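Local coordinates for protein triphenylmethane reductase (Citrobacter sp., PDB 2JL1) that probably reduces triphenylmethane dyes with hydride from NADPH, whose oxidised form, NADP, is bound in a Rossmann-type nucleotide-binding domain of the NmrA-like family, at residues G10-L15 / E177-A182; L15-L20 / Q45-R50; L186-H191 / Q268-S273. One frame throughout, in Å; residues are numbered along the deposited sequence.

The three contacts lie in the Rossmann-type domain with the seven-stranded parallel sheet. Interactions 1 and 2 share L15 and helix 11-20: the first packs the start of that helix on helix 175-186, the second ties its later turns to the connection entering edge strand 48-51, with centres about 11 Å apart. Interaction 2 falls within the stretch of chain spanned by interaction 1, and interaction 3 follows both, its centre about 14 Å from interaction 1 and about 19 Å from interaction 2. Its segments lie just after helix 175-186 and at the end of helix 266-271, where I271 packs on E177, L180 and A181. Helix 175-186 thus packs on the cofactor-binding helix 11-20 and also on helix 266-271.

Interaction 1: G10-L15 / E177-A182. With NAP (NADP nicotinamide-adenine-dinucleotide phosphate), chain B.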
# COMPACT_ATOMS: atom_id res chain seq x y z
N GLY A 10 15.73 11.67 -15.25
CA GLY A 10 15.24 10.51 -15.98
C GLY A 10 14.48 10.95 -17.21
O GLY A 10 14.29 12.15 -17.44
N GLN A 11 14.03 9.98 -18.01
CA GLN A 11 13.43 10.30 -19.30
C GLN A 11 12.10 11.00 -19.10
O GLN A 11 11.87 12.07 -19.66
CB GLN A 11 13.33 9.04 -20.20
CG GLN A 11 14.69 8.34 -20.34
CD GLN A 11 14.65 7.12 -21.23
OE1 GLN A 11 14.60 7.24 -22.45
NE2 GLN A 11 14.68 5.93 -20.62
N LEU A 12 11.25 10.44 -18.24
CA LEU A 12 9.94 11.05 -18.01
C LEU A 12 10.07 12.41 -17.34
O LEU A 12 9.42 13.36 -17.75
CB LEU A 12 9.03 10.13 -17.17
CG LEU A 12 7.56 10.55 -16.98
CD1 LEU A 12 6.75 10.35 -18.27
CD2 LEU A 12 6.93 9.74 -15.83
N GLY A 13 10.88 12.47 -16.29
CA GLY A 13 11.13 13.69 -15.50
C GLY A 13 11.66 14.85 -16.31
O GLY A 13 11.23 15.99 -16.14
N GLY A 14 12.61 14.57 -17.21
CA GLY A 14 13.20 15.58 -18.10
C GLY A 14 12.15 16.14 -19.04
O GLY A 14 12.10 17.33 -19.29
N LEU A 15 11.28 15.27 -19.54
CA LEU A 15 10.18 15.71 -20.42
C LEU A 15 9.11 16.53 -19.66
O LEU A 15 8.53 17.45 -20.23
CB LEU A 15 9.54 14.53 -21.16
CG LEU A 15 10.31 13.81 -22.27
CD1 LEU A 15 9.63 12.45 -22.60
CD2 LEU A 15 10.42 14.67 -23.53
N GLU A 177 3.69 12.28 -24.09
CA GLU A 177 2.29 12.61 -23.78
C GLU A 177 1.95 12.44 -22.31
O GLU A 177 1.18 13.21 -21.77
CB GLU A 177 1.31 11.81 -24.64
CG GLU A 177 1.42 12.12 -26.12
CD GLU A 177 0.48 11.31 -26.96
OE1 GLU A 177 0.52 10.05 -26.93
OE2 GLU A 177 -0.27 11.96 -27.70
N LEU A 178 2.54 11.44 -21.66
CA LEU A 178 2.34 11.27 -20.21
C LEU A 178 2.97 12.43 -19.45
O LEU A 178 2.43 12.89 -18.45
CB LEU A 178 2.94 9.96 -19.73
CG LEU A 178 2.21 8.76 -20.31
CD1 LEU A 178 3.05 7.47 -20.10
CD2 LEU A 178 0.79 8.67 -19.72
N ALA A 179 4.10 12.92 -19.95
CA ALA A 179 4.79 14.06 -19.33
C ALA A 179 3.99 15.33 -19.49
O ALA A 179 3.96 16.18 -18.58
CB ALA A 179 6.17 14.23 -19.94
N LEU A 180 3.38 15.48 -20.66
CA LEU A 180 2.49 16.61 -20.95
C LEU A 180 1.29 16.60 -20.01
O LEU A 180 0.91 17.65 -19.48
CB LEU A 180 2.05 16.58 -22.44
CG LEU A 180 1.00 17.59 -22.87
CD1 LEU A 180 1.41 19.06 -22.49
CD2 LEU A 180 0.74 17.49 -24.37
N ALA A 181 0.72 15.42 -19.79
CA ALA A 181 -0.39 15.26 -18.84
C ALA A 181 -0.01 15.63 -17.42
O ALA A 181 -0.79 16.29 -16.71
CB ALA A 181 -0.90 13.80 -18.89
N ALA A 182 1.16 15.18 -16.97
CA ALA A 182 1.66 15.55 -15.66
C ALA A 182 1.83 17.08 -15.54
O ALA A 182 1.37 17.71 -14.56
CB ALA A 182 2.96 14.81 -15.39
PA NAP B . 14.24 6.47 -15.98
O1A NAP B . 14.90 5.15 -15.84
O2A NAP B . 14.68 7.27 -17.14
O5B NAP B . 14.38 7.34 -14.66
C5B NAP B . 14.31 6.81 -13.35
C4B NAP B . 14.68 7.98 -12.45
O4B NAP B . 14.67 7.59 -11.08
C3B NAP B . 16.10 8.44 -12.79
O3B NAP B . 16.12 9.84 -12.90
C2B NAP B . 16.91 8.03 -11.60
O2B NAP B . 17.89 8.98 -11.31
C1B NAP B . 15.87 8.05 -10.50
N9A NAP B . 16.34 7.27 -9.36
C8A NAP B . 16.80 5.98 -9.34
N7A NAP B . 17.14 5.67 -8.07
C5A NAP B . 16.92 6.75 -7.29
C6A NAP B . 17.10 6.99 -5.92
N6A NAP B . 17.58 6.04 -5.12
N1A NAP B . 16.78 8.22 -5.41
C2A NAP B . 16.29 9.22 -6.23
N3A NAP B . 16.11 8.98 -7.58
C4A NAP B . 16.43 7.76 -8.09
O3 NAP B . 12.64 6.19 -16.08
PN NAP B . 11.50 6.88 -16.99
O1N NAP B . 11.67 8.34 -16.84
O2N NAP B . 11.53 6.27 -18.35
O5D NAP B . 10.13 6.46 -16.19
C5D NAP B . 9.88 7.00 -14.89
C4D NAP B . 9.36 5.97 -13.88
O4D NAP B . 8.24 5.30 -14.42
C3D NAP B . 10.39 4.88 -13.56
O3D NAP B . 11.20 5.16 -12.44
C2D NAP B . 9.56 3.63 -13.34
O2D NAP B . 9.14 3.44 -12.00
C1D NAP B . 8.31 3.91 -14.15
N1N NAP B . 8.37 3.08 -15.37
C2N NAP B . 7.23 2.98 -16.10
C3N NAP B . 7.20 2.20 -17.21
C7N NAP B . 5.96 2.07 -18.00
O7N NAP B . 6.06 1.34 -19.22
N7N NAP B . 4.85 2.62 -17.50
C4N NAP B . 8.37 1.56 -17.66
C5N NAP B . 9.54 1.74 -16.97
C6N NAP B . 9.52 2.47 -15.77
P2B NAP B . 19.40 8.83 -11.86
O1X NAP B . 19.51 9.68 -13.11
O2X NAP B . 19.77 7.40 -12.19
O3X NAP B . 20.28 9.36 -10.74
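L178 is the first residue of 177-182 to meet the other helix: its CB lies 4.1 Å from CD1 of L12, and the two leucine side chains cross at a slant. L12 can reach this far because its CG stands anti to the backbone N (chi1 -173°), which carries the CD1 branch over to the partner helix, while the CD2 branch turns to the C5D carbon of NADP. Both leucines also touch Y143, another residue that binds the cofactor. One residue on, A179 supplies the closest approach, its CB resting 3.6 Å from CB of L15. The same methyl lies 4.0 Å from the carbonyl O of L12, so it sits against the backbone of the first helical turn as well as its side chains. With so small a side chain at the crossing, the short axes come to 8.8 Å of each other at -52°. Beyond it, L180, A181 and A182 turn to other neighbours: L180 and A181 pack on I271, and A182 on V16. The pyrophosphate lies off the N-terminal end of helix 11-20. Q11 N donates to O2A of NADP at 2.9 Å, nearly straight. The amide L12 N binds O1N of NADP in the same way, at 2.6 Å. Here the positive end of the helix dipole would probably stabilise the negative charge. G10, at the N-cap, lies against the cofactor, its N 3.0 Å from O3B of NADP. This is the glycine-rich dinucleotide-binding turn of a Rossmann fold, with its pyrophosphate at the N-terminus of the first helix.

Interaction 2: L15-L20 / Q45-R50; sequences LVIQHL and QGVEVR
Q18 and Q45 face each other through their terminal amides, which lie almost in one plane, 10° apart, although the two side chains run at about a right angle. Each amide gives one N-H and takes one, closing a cyclic pair. The shorter bond runs from Q18 NE2 to Q45 OE1, 2.9 Å, and arrives on a lone pair of the carbonyl; it is bent, with the acceptor tilted from the plane of the Q18 amide. The return bond, from Q45 NE2 to Q18 OE1, is longer at 3.3 Å but straighter, at 164°. Being held at both its oxygen and its nitrogen should fix the rotation of each amide. The two chains get there differently: that of Q18 folds back at chi2 (-51°), bringing its amide round to the partner, whereas Q45 extends beyond CG from the turn that ends helix 40-44. G46, with positive phi, closes that helix in a Schellman motif and sends the chain on toward strand 48-51. Next to the polar pair lies a buried apolar touch, in which I17 and V47 meet at an angle through one methyl each, with I17 CG2 4.2 Å from V47 CG2. The methyl of I17 that does this is the one anti to its backbone N. V5 lies against I17, and I29 against V47, so this touch continues into the side chains of strands 3-5 and 29-33. Helix 11-20 is thereby tied, by an amide pair at its partly exposed flank and by methyls beneath, to the connection into edge strand 48-51, an arrangement that belongs to the beta-alpha-beta-alpha-beta half of a Rossmann fold.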
# COMPACT_ATOMS: atom_id res chain seq x y z
N LEU A 15 11.28 15.27 -19.54
CA LEU A 15 10.18 15.71 -20.42
C LEU A 15 9.11 16.53 -19.66
O LEU A 15 8.53 17.45 -20.23
CB LEU A 15 9.54 14.53 -21.16
CG LEU A 15 10.31 13.81 -22.27
CD1 LEU A 15 9.63 12.45 -22.60
CD2 LEU A 15 10.42 14.67 -23.53
N VAL A 16 8.86 16.19 -18.40
CA VAL A 16 7.91 16.96 -17.57
C VAL A 16 8.45 18.39 -17.40
O VAL A 16 7.72 19.36 -17.58
CB VAL A 16 7.63 16.30 -16.18
CG1 VAL A 16 6.95 17.29 -15.22
CG2 VAL A 16 6.72 15.09 -16.32
N ILE A 17 9.73 18.50 -17.06
CA ILE A 17 10.39 19.79 -16.93
C ILE A 17 10.36 20.59 -18.23
O ILE A 17 10.08 21.79 -18.22
CB ILE A 17 11.79 19.62 -16.31
CG1 ILE A 17 11.60 19.23 -14.84
CG2 ILE A 17 12.66 20.91 -16.49
CD1 ILE A 17 12.83 18.89 -14.09
N GLN A 18 10.62 19.92 -19.36
CA GLN A 18 10.56 20.61 -20.66
C GLN A 18 9.17 21.13 -20.99
O GLN A 18 9.03 22.24 -21.52
CB GLN A 18 11.17 19.75 -21.77
CG GLN A 18 12.69 19.61 -21.62
CD GLN A 18 13.42 20.96 -21.46
OE1 GLN A 18 13.23 21.88 -22.26
NE2 GLN A 18 14.27 21.08 -20.42
N HIS A 19 8.14 20.35 -20.65
CA HIS A 19 6.75 20.82 -20.76
C HIS A 19 6.37 21.92 -19.75
O HIS A 19 5.65 22.85 -20.10
CB HIS A 19 5.78 19.64 -20.66
CG HIS A 19 5.79 18.75 -21.87
ND1 HIS A 19 5.26 19.14 -23.08
CD2 HIS A 19 6.29 17.51 -22.06
CE1 HIS A 19 5.43 18.18 -23.97
NE2 HIS A 19 6.04 17.17 -23.37
N LEU A 20 6.85 21.80 -18.51
CA LEU A 20 6.62 22.85 -17.50
C LEU A 20 7.26 24.18 -17.91
O LEU A 20 6.70 25.25 -17.64
CB LEU A 20 7.15 22.43 -16.11
CG LEU A 20 6.34 21.37 -15.35
CD1 LEU A 20 7.03 20.92 -14.06
CD2 LEU A 20 4.95 21.91 -15.06
N GLN A 45 19.17 26.10 -17.74
CA GLN A 45 17.86 26.60 -18.15
C GLN A 45 17.17 27.45 -17.07
O GLN A 45 16.08 27.99 -17.30
CB GLN A 45 16.95 25.45 -18.59
CG GLN A 45 17.43 24.77 -19.85
CD GLN A 45 16.56 23.60 -20.23
OE1 GLN A 45 16.70 22.50 -19.70
NE2 GLN A 45 15.65 23.83 -21.17
N GLY A 46 17.81 27.57 -15.91
CA GLY A 46 17.30 28.39 -14.81
C GLY A 46 16.42 27.61 -13.83
O GLY A 46 15.74 28.20 -13.00
N VAL A 47 16.44 26.28 -13.95
CA VAL A 47 15.70 25.41 -13.04
C VAL A 47 16.57 25.11 -11.83
O VAL A 47 17.72 24.70 -11.97
CB VAL A 47 15.24 24.10 -13.73
CG1 VAL A 47 14.53 23.16 -12.74
CG2 VAL A 47 14.34 24.39 -14.92
N GLU A 48 16.02 25.34 -10.63
CA GLU A 48 16.72 25.04 -9.38
C GLU A 48 16.86 23.53 -9.20
O GLU A 48 15.89 22.79 -9.36
CB GLU A 48 15.98 25.65 -8.18
CG GLU A 48 16.75 25.53 -6.85
CD GLU A 48 15.90 25.87 -5.63
OE1 GLU A 48 16.24 25.43 -4.51
OE2 GLU A 48 14.88 26.57 -5.79
N VAL A 49 18.06 23.09 -8.86
CA VAL A 49 18.37 21.67 -8.66
C VAL A 49 18.54 21.42 -7.16
O VAL A 49 19.22 22.18 -6.48
CB VAL A 49 19.69 21.26 -9.40
CG1 VAL A 49 20.21 19.91 -8.93
CG2 VAL A 49 19.51 21.29 -10.92
N ARG A 50 17.92 20.36 -6.64
CA ARG A 50 18.16 19.95 -5.25
C ARG A 50 18.46 18.47 -5.23
O ARG A 50 17.96 17.74 -6.05
CB ARG A 50 16.94 20.21 -4.37
CG ARG A 50 16.61 21.66 -4.18
CD ARG A 50 15.33 21.81 -3.40
NE ARG A 50 15.00 23.22 -3.20
CZ ARG A 50 14.02 23.67 -2.42
NH1 ARG A 50 13.23 22.83 -1.76
NH2 ARG A 50 13.81 24.99 -2.31

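Interaction 3: L186-H191 / Q268-S273; sequences LTEEGH and QKLIGS
L270, at the end of helix 266-271, has the most surface buried here, and its CD1 methyl makes both cross-contacts. It lies 4.1 Å from CE1 of H191, approaching the imidazole obliquely, and 4.0 Å from OE1 of E188. The isobutyl group and the imidazole side chain slide past each other in opposite directions, whereas the extended glutamate runs askew to L270. The methyl thus settles against a joined pair of polar groups, for H191 NE2 donates to E188 OE1 at 2.6 Å. That bond is short and fairly straight, 161°; the oxygen lies in the plane of the ring and accepts the hydrogen bond on its anti lone pair. E188 turns its carboxylate this way with CG between backbone N and carbonyl carbon (chi1 62°) and the remaining chain stretched out. At the other ring nitrogen, H191 ND1 is hydrogen-bonded to the hydroxyl of Y196, so the imidazole is held at both nitrogens, which should fix its rotation. Over one face of the ring lies the carbonyl O of E189, 3.6 Å above the plane and displaced toward the rim. A water links the two segments: it donates to L270 O at 2.6 Å and, more weakly, to E188 OE1, giving the last helical turn a polar tie beside the apolar one. L270 also packs on T184 and V185. Away from the cofactor, the contact is surface packing between the connection from helix 175-186 to edge strand 194-198 and the end of helix 266-271, built round a histidine-carboxylate hydrogen bond with a leucine methyl laid against it.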
# COMPACT_ATOMS: atom_id res chain seq x y z
N LEU A 186 -0.26 19.72 -13.09
CA LEU A 186 0.50 20.57 -12.13
C LEU A 186 0.23 22.08 -12.22
O LEU A 186 0.44 22.82 -11.25
CB LEU A 186 2.01 20.30 -12.27
CG LEU A 186 2.49 18.89 -11.86
CD1 LEU A 186 3.90 18.61 -12.38
CD2 LEU A 186 2.41 18.68 -10.33
N THR A 187 -0.26 22.52 -13.38
CA THR A 187 -0.36 23.96 -13.70
C THR A 187 -1.78 24.45 -13.94
O THR A 187 -1.97 25.49 -14.57
CB THR A 187 0.46 24.30 -14.96
OG1 THR A 187 0.04 23.46 -16.05
CG2 THR A 187 1.95 24.11 -14.71
N GLU A 188 -2.78 23.70 -13.47
CA GLU A 188 -4.17 24.15 -13.51
C GLU A 188 -4.96 23.56 -12.34
O GLU A 188 -4.59 22.51 -11.80
CB GLU A 188 -4.84 23.78 -14.83
CG GLU A 188 -4.90 22.30 -15.08
CD GLU A 188 -5.43 21.93 -16.45
OE1 GLU A 188 -6.02 20.84 -16.56
OE2 GLU A 188 -5.24 22.69 -17.43
N GLU A 189 -6.06 24.24 -12.01
CA GLU A 189 -7.00 23.86 -10.94
C GLU A 189 -7.81 22.63 -11.31
O GLU A 189 -7.91 22.27 -12.47
CB GLU A 189 -8.00 25.00 -10.71
CG GLU A 189 -7.39 26.39 -10.57
CD GLU A 189 -7.08 26.75 -9.12
OE1 GLU A 189 -6.61 25.86 -8.35
OE2 GLU A 189 -7.29 27.95 -8.76
N GLY A 190 -8.42 22.01 -10.30
CA GLY A 190 -9.44 21.01 -10.55
C GLY A 190 -9.07 19.54 -10.42
O GLY A 190 -9.94 18.69 -10.50
N HIS A 191 -7.79 19.25 -10.19
CA HIS A 191 -7.31 17.85 -10.20
C HIS A 191 -7.02 17.29 -8.81
O HIS A 191 -6.42 16.21 -8.66
CB HIS A 191 -6.07 17.74 -11.11
CG HIS A 191 -6.28 18.28 -12.48
ND1 HIS A 191 -7.23 17.76 -13.34
CD2 HIS A 191 -5.69 19.31 -13.14
CE1 HIS A 191 -7.20 18.45 -14.47
NE2 HIS A 191 -6.27 19.37 -14.38
N GLN A 268 -6.84 11.65 -23.26
CA GLN A 268 -7.31 12.48 -24.36
C GLN A 268 -8.07 13.73 -23.87
O GLN A 268 -7.93 14.81 -24.44
CB GLN A 268 -8.15 11.64 -25.31
CG GLN A 268 -8.60 12.38 -26.54
CD GLN A 268 -9.92 11.87 -27.00
OE1 GLN A 268 -10.96 12.22 -26.44
NE2 GLN A 268 -9.90 10.99 -27.99
N LYS A 269 -8.89 13.58 -22.83
CA LYS A 269 -9.59 14.72 -22.24
C LYS A 269 -8.66 15.76 -21.63
O LYS A 269 -8.90 16.96 -21.74
CB LYS A 269 -10.65 14.25 -21.23
CG LYS A 269 -11.82 13.59 -21.93
CD LYS A 269 -12.87 13.06 -20.98
CE LYS A 269 -14.16 12.88 -21.76
NZ LYS A 269 -14.94 11.72 -21.27
N LEU A 270 -7.58 15.30 -21.01
CA LEU A 270 -6.60 16.17 -20.37
C LEU A 270 -5.69 16.93 -21.35
O LEU A 270 -5.40 18.13 -21.14
CB LEU A 270 -5.72 15.32 -19.45
CG LEU A 270 -5.39 15.67 -17.99
CD1 LEU A 270 -5.16 17.15 -17.76
CD2 LEU A 270 -6.48 15.17 -17.08
N ILE A 271 -5.22 16.24 -22.39
CA ILE A 271 -4.20 16.81 -23.28
C ILE A 271 -4.62 17.04 -24.75
O ILE A 271 -3.84 17.58 -25.53
CB ILE A 271 -2.86 16.01 -23.24
CG1 ILE A 271 -3.01 14.64 -23.91
CG2 ILE A 271 -2.34 15.89 -21.79
CD1 ILE A 271 -1.68 13.98 -24.25
N GLY A 272 -5.86 16.67 -25.10
CA GLY A 272 -6.34 16.72 -26.50
C GLY A 272 -5.91 15.50 -27.30
O GLY A 272 -5.64 14.46 -26.73
N SER A 273 -5.85 15.64 -28.63
CA SER A 273 -5.54 14.53 -29.54
C SER A 273 -4.25 13.81 -29.19
O SER A 273 -3.27 14.45 -28.83
CB SER A 273 -5.43 15.02 -30.99
OG SER A 273 -6.67 15.46 -31.48
O HOH W 1 -6.79 19.73 -19.64